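Local atomic coordinates of carbohydrate kinase, FGGY (Novosphingobium aromaticivorans, PDB entry 3H6E), a protein that probably transfers a phosphate group from ATP to a sugar or related substrate, acting as a carbohydrate kinase of the FGGY family. Residues L13-S21 / D31-P39; P74-L84 / A147-W158. One frame throughout, in Å; residues are numbered along the deposited sequence.

Interaction 1 (L13-S21 / D31-P39)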
# COMPACT_ATOMS: atom_id res chain seq x y z
N LEU A 13 -6.72 9.94 5.26
CA LEU A 13 -7.76 9.16 5.91
C LEU A 13 -7.58 7.67 5.62
O LEU A 13 -8.32 7.07 4.84
CB LEU A 13 -9.12 9.68 5.45
CG LEU A 13 -9.13 11.20 5.63
CD1 LEU A 13 -10.06 11.90 4.66
CD2 LEU A 13 -9.45 11.58 7.07
N GLY A 14 -6.58 7.08 6.27
CA GLY A 14 -6.27 5.68 6.09
C GLY A 14 -7.28 4.77 6.77
O GLY A 14 -8.33 5.22 7.22
N LYS A 15 -6.94 3.49 6.85
CA LYS A 15 -7.88 2.50 7.36
C LYS A 15 -7.92 2.47 8.89
O LYS A 15 -9.00 2.36 9.47
CB LYS A 15 -7.57 1.11 6.80
CG LYS A 15 -8.69 0.11 7.00
CD LYS A 15 -10.05 0.75 6.71
CE LYS A 15 -11.15 -0.29 6.59
NZ LYS A 15 -11.19 -1.21 7.76
N THR A 16 -6.76 2.57 9.53
CA THR A 16 -6.70 2.53 10.99
C THR A 16 -6.43 3.90 11.60
O THR A 16 -6.83 4.18 12.73
CB THR A 16 -5.66 1.51 11.49
OG1 THR A 16 -4.34 2.00 11.25
CG2 THR A 16 -5.83 0.17 10.78
N LEU A 17 -5.75 4.77 10.85
CA LEU A 17 -5.44 6.11 11.34
C LEU A 17 -5.77 7.18 10.32
O LEU A 17 -5.42 7.07 9.15
CB LEU A 17 -3.97 6.21 11.75
CG LEU A 17 -3.55 5.47 13.03
CD1 LEU A 17 -2.06 5.66 13.29
CD2 LEU A 17 -4.37 5.94 14.22
N SER A 18 -6.45 8.23 10.78
CA SER A 18 -6.68 9.41 9.96
C SER A 18 -5.81 10.57 10.45
O SER A 18 -5.86 10.94 11.63
CB SER A 18 -8.16 9.80 9.96
OG SER A 18 -8.68 9.86 11.27
N LYS A 19 -5.01 11.12 9.55
CA LYS A 19 -4.05 12.15 9.92
C LYS A 19 -4.22 13.40 9.07
O LYS A 19 -4.27 13.33 7.84
CB LYS A 19 -2.62 11.62 9.74
CG LYS A 19 -2.44 10.16 10.12
CD LYS A 19 -0.97 9.76 10.09
CE LYS A 19 -0.75 8.40 10.76
NZ LYS A 19 0.70 8.08 10.93
N VAL A 20 -4.30 14.55 9.73
CA VAL A 20 -4.27 15.83 9.04
C VAL A 20 -2.96 16.53 9.36
O VAL A 20 -2.55 16.58 10.52
CB VAL A 20 -5.46 16.72 9.43
CG1 VAL A 20 -5.42 18.03 8.65
CG2 VAL A 20 -6.77 15.99 9.18
N SER A 21 -2.30 17.06 8.34
CA SER A 21 -0.95 17.58 8.51
C SER A 21 -0.71 18.91 7.81
O SER A 21 -1.19 19.14 6.69
CB SER A 21 0.06 16.54 8.02
OG SER A 21 -0.26 16.08 6.72
N ASP A 31 2.83 20.69 11.78
CA ASP A 31 1.86 20.17 12.74
C ASP A 31 1.18 18.92 12.21
O ASP A 31 1.11 18.70 11.00
CB ASP A 31 0.81 21.24 13.07
CG ASP A 31 0.02 20.91 14.32
OD1 ASP A 31 0.64 20.55 15.34
OD2 ASP A 31 -1.23 21.02 14.29
N ARG A 32 0.66 18.11 13.12
CA ARG A 32 -0.04 16.89 12.75
C ARG A 32 -1.13 16.58 13.77
O ARG A 32 -0.92 16.69 14.98
CB ARG A 32 0.94 15.72 12.65
CG ARG A 32 0.30 14.36 12.40
CD ARG A 32 1.34 13.37 11.89
NE ARG A 32 1.02 11.99 12.26
CZ ARG A 32 1.51 11.39 13.34
NH1 ARG A 32 2.33 12.05 14.15
NH2 ARG A 32 1.18 10.14 13.62
N GLN A 33 -2.30 16.21 13.27
CA GLN A 33 -3.42 15.83 14.12
C GLN A 33 -3.92 14.45 13.71
O GLN A 33 -4.24 14.22 12.55
CB GLN A 33 -4.54 16.86 14.01
CG GLN A 33 -4.22 18.20 14.66
CD GLN A 33 -4.41 18.18 16.16
OE1 GLN A 33 -5.50 17.86 16.66
NE2 GLN A 33 -3.35 18.51 16.90
N VAL A 34 -3.96 13.53 14.67
CA VAL A 34 -4.36 12.16 14.37
C VAL A 34 -5.61 11.75 15.15
O VAL A 34 -6.12 12.50 15.98
CB VAL A 34 -3.23 11.17 14.67
CG1 VAL A 34 -1.90 11.74 14.19
CG2 VAL A 34 -3.17 10.85 16.15
N ARG A 35 -6.08 10.53 14.89
CA ARG A 35 -7.34 10.06 15.42
C ARG A 35 -7.68 8.70 14.82
O ARG A 35 -7.88 8.59 13.61
CB ARG A 35 -8.45 11.05 15.08
CG ARG A 35 -9.85 10.55 15.34
CD ARG A 35 -10.80 11.13 14.32
NE ARG A 35 -12.14 11.32 14.87
CZ ARG A 35 -13.25 11.36 14.14
NH1 ARG A 35 -13.18 11.21 12.82
NH2 ARG A 35 -14.42 11.55 14.73
N PRO A 36 -7.76 7.66 15.67
CA PRO A 36 -8.10 6.32 15.17
C PRO A 36 -9.42 6.35 14.41
O PRO A 36 -10.28 7.18 14.71
CB PRO A 36 -8.23 5.49 16.44
CG PRO A 36 -7.44 6.23 17.47
CD PRO A 36 -7.59 7.68 17.13
N SER A 37 -9.58 5.45 13.45
CA SER A 37 -10.81 5.38 12.66
C SER A 37 -11.72 4.29 13.20
O SER A 37 -11.46 3.10 12.99
CB SER A 37 -10.48 5.11 11.19
OG SER A 37 -9.29 5.76 10.80
N ILE A 38 -12.79 4.68 13.89
CA ILE A 38 -13.74 3.72 14.44
C ILE A 38 -14.81 3.36 13.42
O ILE A 38 -15.30 4.24 12.69
CB ILE A 38 -14.39 4.23 15.74
CG1 ILE A 38 -15.75 4.88 15.46
CG2 ILE A 38 -13.46 5.19 16.47
CD1 ILE A 38 -16.42 5.45 16.69
N PRO A 39 -15.18 2.08 13.34
CA PRO A 39 -16.19 1.61 12.39
C PRO A 39 -17.57 2.16 12.73
O PRO A 39 -17.81 2.58 13.86
CB PRO A 39 -16.17 0.09 12.57
CG PRO A 39 -14.85 -0.22 13.20
CD PRO A 39 -14.56 0.96 14.08

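Interaction 2 (P74-L84 / A147-W158)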
# COMPACT_ATOMS: atom_id res chain seq x y z
N PRO A 74 -5.64 15.36 -0.81
CA PRO A 74 -6.32 14.25 -0.13
C PRO A 74 -5.61 12.92 -0.34
O PRO A 74 -5.07 12.68 -1.42
CB PRO A 74 -7.70 14.21 -0.81
CG PRO A 74 -7.73 15.39 -1.77
CD PRO A 74 -6.31 15.70 -2.08
N VAL A 75 -5.64 12.07 0.68
CA VAL A 75 -5.06 10.74 0.61
C VAL A 75 -6.00 9.73 1.26
O VAL A 75 -6.48 9.96 2.37
CB VAL A 75 -3.70 10.67 1.33
CG1 VAL A 75 -3.17 9.25 1.33
CG2 VAL A 75 -2.71 11.62 0.69
N GLY A 76 -6.27 8.63 0.57
CA GLY A 76 -7.20 7.64 1.07
C GLY A 76 -6.71 6.22 0.94
O GLY A 76 -6.05 5.86 -0.04
N HIS A 77 -7.01 5.40 1.93
CA HIS A 77 -6.75 3.98 1.84
C HIS A 77 -7.58 3.41 0.69
O HIS A 77 -8.58 4.01 0.26
CB HIS A 77 -7.11 3.28 3.15
CG HIS A 77 -8.58 3.15 3.39
ND1 HIS A 77 -9.33 2.12 2.86
CD2 HIS A 77 -9.45 3.92 4.09
CE1 HIS A 77 -10.59 2.26 3.22
NE2 HIS A 77 -10.69 3.35 3.97
N GLY A 78 -7.18 2.25 0.18
CA GLY A 78 -7.87 1.62 -0.93
C GLY A 78 -9.04 0.75 -0.51
O GLY A 78 -9.37 0.66 0.68
N ALA A 79 -9.66 0.10 -1.49
CA ALA A 79 -10.80 -0.76 -1.23
C ALA A 79 -11.93 0.02 -0.58
O ALA A 79 -12.72 -0.52 0.19
CB ALA A 79 -10.40 -1.95 -0.37
N GLY A 80 -12.00 1.31 -0.89
CA GLY A 80 -13.07 2.18 -0.42
C GLY A 80 -13.75 2.89 -1.57
O GLY A 80 -13.10 3.52 -2.40
N ILE A 81 -15.07 2.77 -1.63
CA ILE A 81 -15.83 3.37 -2.72
C ILE A 81 -17.02 4.15 -2.16
O ILE A 81 -17.66 3.73 -1.20
CB ILE A 81 -16.32 2.30 -3.71
CG1 ILE A 81 -16.93 2.96 -4.95
CG2 ILE A 81 -17.29 1.35 -3.04
CD1 ILE A 81 -15.94 3.71 -5.80
N ALA A 82 -17.30 5.30 -2.76
CA ALA A 82 -18.38 6.16 -2.29
C ALA A 82 -19.38 6.44 -3.39
O ALA A 82 -19.01 6.55 -4.57
CB ALA A 82 -17.81 7.46 -1.73
N ALA A 83 -20.65 6.56 -3.01
CA ALA A 83 -21.72 6.82 -3.97
C ALA A 83 -22.46 8.11 -3.63
O ALA A 83 -22.81 8.36 -2.48
CB ALA A 83 -22.69 5.64 -4.00
N LEU A 84 -22.70 8.92 -4.65
CA LEU A 84 -23.42 10.18 -4.48
C LEU A 84 -24.73 10.13 -5.24
O LEU A 84 -24.74 9.99 -6.46
CB LEU A 84 -22.58 11.36 -4.98
CG LEU A 84 -21.12 11.42 -4.54
CD1 LEU A 84 -20.44 12.62 -5.17
CD2 LEU A 84 -21.00 11.46 -3.02
N ALA A 147 -26.42 6.59 -9.08
CA ALA A 147 -25.25 7.01 -8.32
C ALA A 147 -24.08 7.45 -9.18
O ALA A 147 -23.86 6.93 -10.27
CB ALA A 147 -24.82 5.89 -7.38
N THR A 148 -23.35 8.44 -8.69
CA THR A 148 -22.02 8.73 -9.19
C THR A 148 -21.04 7.99 -8.30
O THR A 148 -21.13 8.07 -7.08
CB THR A 148 -21.72 10.23 -9.15
OG1 THR A 148 -22.55 10.90 -10.10
CG2 THR A 148 -20.24 10.49 -9.48
N LEU A 149 -20.13 7.24 -8.91
CA LEU A 149 -19.15 6.49 -8.14
C LEU A 149 -17.82 7.22 -8.09
O LEU A 149 -17.48 7.96 -9.02
CB LEU A 149 -19.00 5.07 -8.69
CG LEU A 149 -20.21 4.19 -8.41
CD1 LEU A 149 -20.05 2.81 -9.02
CD2 LEU A 149 -20.44 4.10 -6.90
N LEU A 150 -17.08 7.00 -7.02
CA LEU A 150 -15.96 7.87 -6.70
C LEU A 150 -15.12 7.27 -5.58
O LEU A 150 -15.63 7.00 -4.49
CB LEU A 150 -16.52 9.24 -6.30
CG LEU A 150 -15.61 10.45 -6.14
CD1 LEU A 150 -16.42 11.73 -6.19
CD2 LEU A 150 -14.89 10.35 -4.85
N PRO A 151 -13.83 7.04 -5.84
CA PRO A 151 -12.95 6.40 -4.85
C PRO A 151 -12.92 7.16 -3.52
O PRO A 151 -13.23 8.35 -3.48
CB PRO A 151 -11.57 6.46 -5.52
CG PRO A 151 -11.86 6.54 -6.98
CD PRO A 151 -13.11 7.36 -7.09
N TRP A 152 -12.53 6.46 -2.46
CA TRP A 152 -12.51 7.01 -1.11
C TRP A 152 -11.67 8.29 -1.00
O TRP A 152 -12.12 9.29 -0.45
CB TRP A 152 -11.99 5.93 -0.15
CG TRP A 152 -11.80 6.35 1.28
CD1 TRP A 152 -10.64 6.28 2.01
CD2 TRP A 152 -12.80 6.85 2.18
NE1 TRP A 152 -10.86 6.71 3.29
CE2 TRP A 152 -12.18 7.07 3.42
CE3 TRP A 152 -14.16 7.14 2.05
CZ2 TRP A 152 -12.86 7.58 4.52
CZ3 TRP A 152 -14.84 7.64 3.14
CH2 TRP A 152 -14.19 7.86 4.36
N ALA A 153 -10.45 8.24 -1.53
CA ALA A 153 -9.56 9.40 -1.48
C ALA A 153 -10.19 10.62 -2.16
O ALA A 153 -10.16 11.73 -1.62
CB ALA A 153 -8.23 9.06 -2.13
N GLN A 154 -10.76 10.40 -3.34
CA GLN A 154 -11.37 11.49 -4.11
C GLN A 154 -12.64 11.98 -3.45
O GLN A 154 -13.09 13.10 -3.70
CB GLN A 154 -11.65 11.05 -5.55
CG GLN A 154 -10.41 11.00 -6.42
CD GLN A 154 -9.33 10.11 -5.83
OE1 GLN A 154 -8.26 10.59 -5.47
NE2 GLN A 154 -9.62 8.82 -5.71
N TYR A 155 -13.24 11.14 -2.62
CA TYR A 155 -14.49 11.52 -1.97
C TYR A 155 -14.26 12.76 -1.13
O TYR A 155 -15.12 13.65 -1.05
CB TYR A 155 -15.04 10.41 -1.08
CG TYR A 155 -16.08 10.95 -0.12
CD1 TYR A 155 -17.36 11.25 -0.56
CD2 TYR A 155 -15.76 11.22 1.21
CE1 TYR A 155 -18.30 11.77 0.30
CE2 TYR A 155 -16.70 11.74 2.08
CZ TYR A 155 -17.97 12.01 1.62
OH TYR A 155 -18.92 12.53 2.47
N TRP A 156 -13.10 12.82 -0.51
CA TRP A 156 -12.78 13.92 0.38
C TRP A 156 -12.45 15.18 -0.39
O TRP A 156 -12.68 16.29 0.09
CB TRP A 156 -11.65 13.50 1.32
CG TRP A 156 -12.11 12.38 2.20
CD1 TRP A 156 -11.73 11.07 2.14
CD2 TRP A 156 -13.09 12.47 3.25
NE1 TRP A 156 -12.39 10.35 3.10
CE2 TRP A 156 -13.23 11.18 3.79
CE3 TRP A 156 -13.84 13.52 3.78
CZ2 TRP A 156 -14.11 10.91 4.85
CZ3 TRP A 156 -14.71 13.25 4.82
CH2 TRP A 156 -14.83 11.96 5.35
N ALA A 157 -11.94 15.01 -1.61
CA ALA A 157 -11.67 16.15 -2.48
C ALA A 157 -12.97 16.74 -3.05
O ALA A 157 -12.97 17.84 -3.58
CB ALA A 157 -10.71 15.77 -3.60
N TRP A 158 -14.07 16.00 -2.93
CA TRP A 158 -15.38 16.47 -3.36
C TRP A 158 -16.11 17.06 -2.17
O TRP A 158 -16.99 17.91 -2.31
CB TRP A 158 -16.19 15.33 -3.98
CG TRP A 158 -17.67 15.57 -4.03
CD1 TRP A 158 -18.40 16.00 -5.10
CD2 TRP A 158 -18.61 15.37 -2.96
NE1 TRP A 158 -19.73 16.09 -4.76
CE2 TRP A 158 -19.88 15.71 -3.46
CE3 TRP A 158 -18.49 14.94 -1.63
CZ2 TRP A 158 -21.04 15.63 -2.68
CZ3 TRP A 158 -19.64 14.87 -0.85
CH2 TRP A 158 -20.90 15.21 -1.38

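Interaction 1 (L13-S21 / D31-P39)
Ser18 grips the carbonyl oxygen of Arg35 twice. Ser18 OG donates from within the carbonyl plane, 2.8 Å from Arg35 O. Ser18 N reaches Arg35 O from above that plane, at 3.2 Å. A chi1 of 50° sets the hydroxyl between its own backbone N and carbonyl carbon, close to this oxygen. An alanine here would remove the hydroxyl, and Arg35 O would probably lose its in-plane bond and keep only the backbone N as donor from this strand. The Arg35 side chain leads away to a salt bridge with Asp52.

On the other face of the sheet Lys19 crosses Arg32 at a slant. Lys19 CD lies in the guanidinium plane, at its edge, 3.7 Å from Arg32 NE. Lys19 NZ and Arg32 NH2, two donors 3.4 Å apart, are not bonded; Arg32 NE has a long, weak ion pair with Asp424. Val34 CG1 sits over one guanidinium face, toward the rim. Leu17 CD2 packs on Pro36 CA at 3.9 Å.

Paired bonds between Val20 and Gln33 tie the backbones. This is a beta hairpin at the edge of the mixed sheet, with helix 50-63 behind Val20 and Arg35, in an actin-like ATPase fold.

Interaction 2 (P74-L84 / A147-W158)
His77 lies against Trp152, with His77 NE2 over one face of the indole and Trp152 CD1 over one face of the imidazole. The rings are neither stacked nor edge-to-face. The imidazole and the five-membered indole ring have centroids 4.3 Å apart and planes at 46°. His77 ND1 donates to Gly78 O, which is likely to limit rotation of the imidazole. The backbone N of His77 lies at the indole edge, in its plane. Trp152 NE1 is hydrogen-bonded to Leu13 O. Trp156 NE1 stands over the opposite face of Trp152, near the rim. Trp156 in turn has Tyr155 CD2 above the centre of one face.

Leu84 works between two further rings. Its CD1 makes a CH-pi contact over the five-membered ring of Trp158, 3.7 Å from the centroid and 18° off the normal. Its CD2 meets the edge of Tyr155, 4.3 Å from CE1. Chi1 of -47° puts CG beside the backbone N, and the two methyls then reach these rings. Leu84 CD1 also touches Leu150.

Glycine lets the backbones close in. Gly76 CA is 3.9 Å from Ala153 CA. Gly80 O accepts from Trp152 N at 3.0 Å, at the start of the helix. Beyond it the antiparallel pairing runs on to Leu84, whose N binds Thr148 O at 3.0 Å. Thr148 N returns a bond to Leu84 O. At the far end of the helix segment Pro74 CG packs on Ala157 CB at 3.5 Å.

Strand 71-76 thus runs along helix 152-159, and strand 81-85 pairs with strand 148-151 in a small antiparallel sheet. Helix 129-139 packs on Ile81 and Leu149. Strands 9-13 and 226-232 flank strand 71-76 in the main sheet.

Interactions 1 and 2 lie with their centres about 16 Å apart and share the main mixed sheet. Strand 9-13 runs between hairpin 17-23/29-36 and strand 71-76. Leu13 is the direct bridge. Its N is 2.9 Å from Val75 O, a probable hydrogen bond between neighbouring strands. Its O is 3.0 Å from Trp152 NE1, again a probable bond, so the indole of interaction 2 is tied to the end of strand 9-13, just before the turn of interaction 1. Lys15 of that turn also touches His77. In actin-like ATPases the turn between the first two strands commonly faces the nucleotide phosphates. Residues 14-16 are consistent with that place.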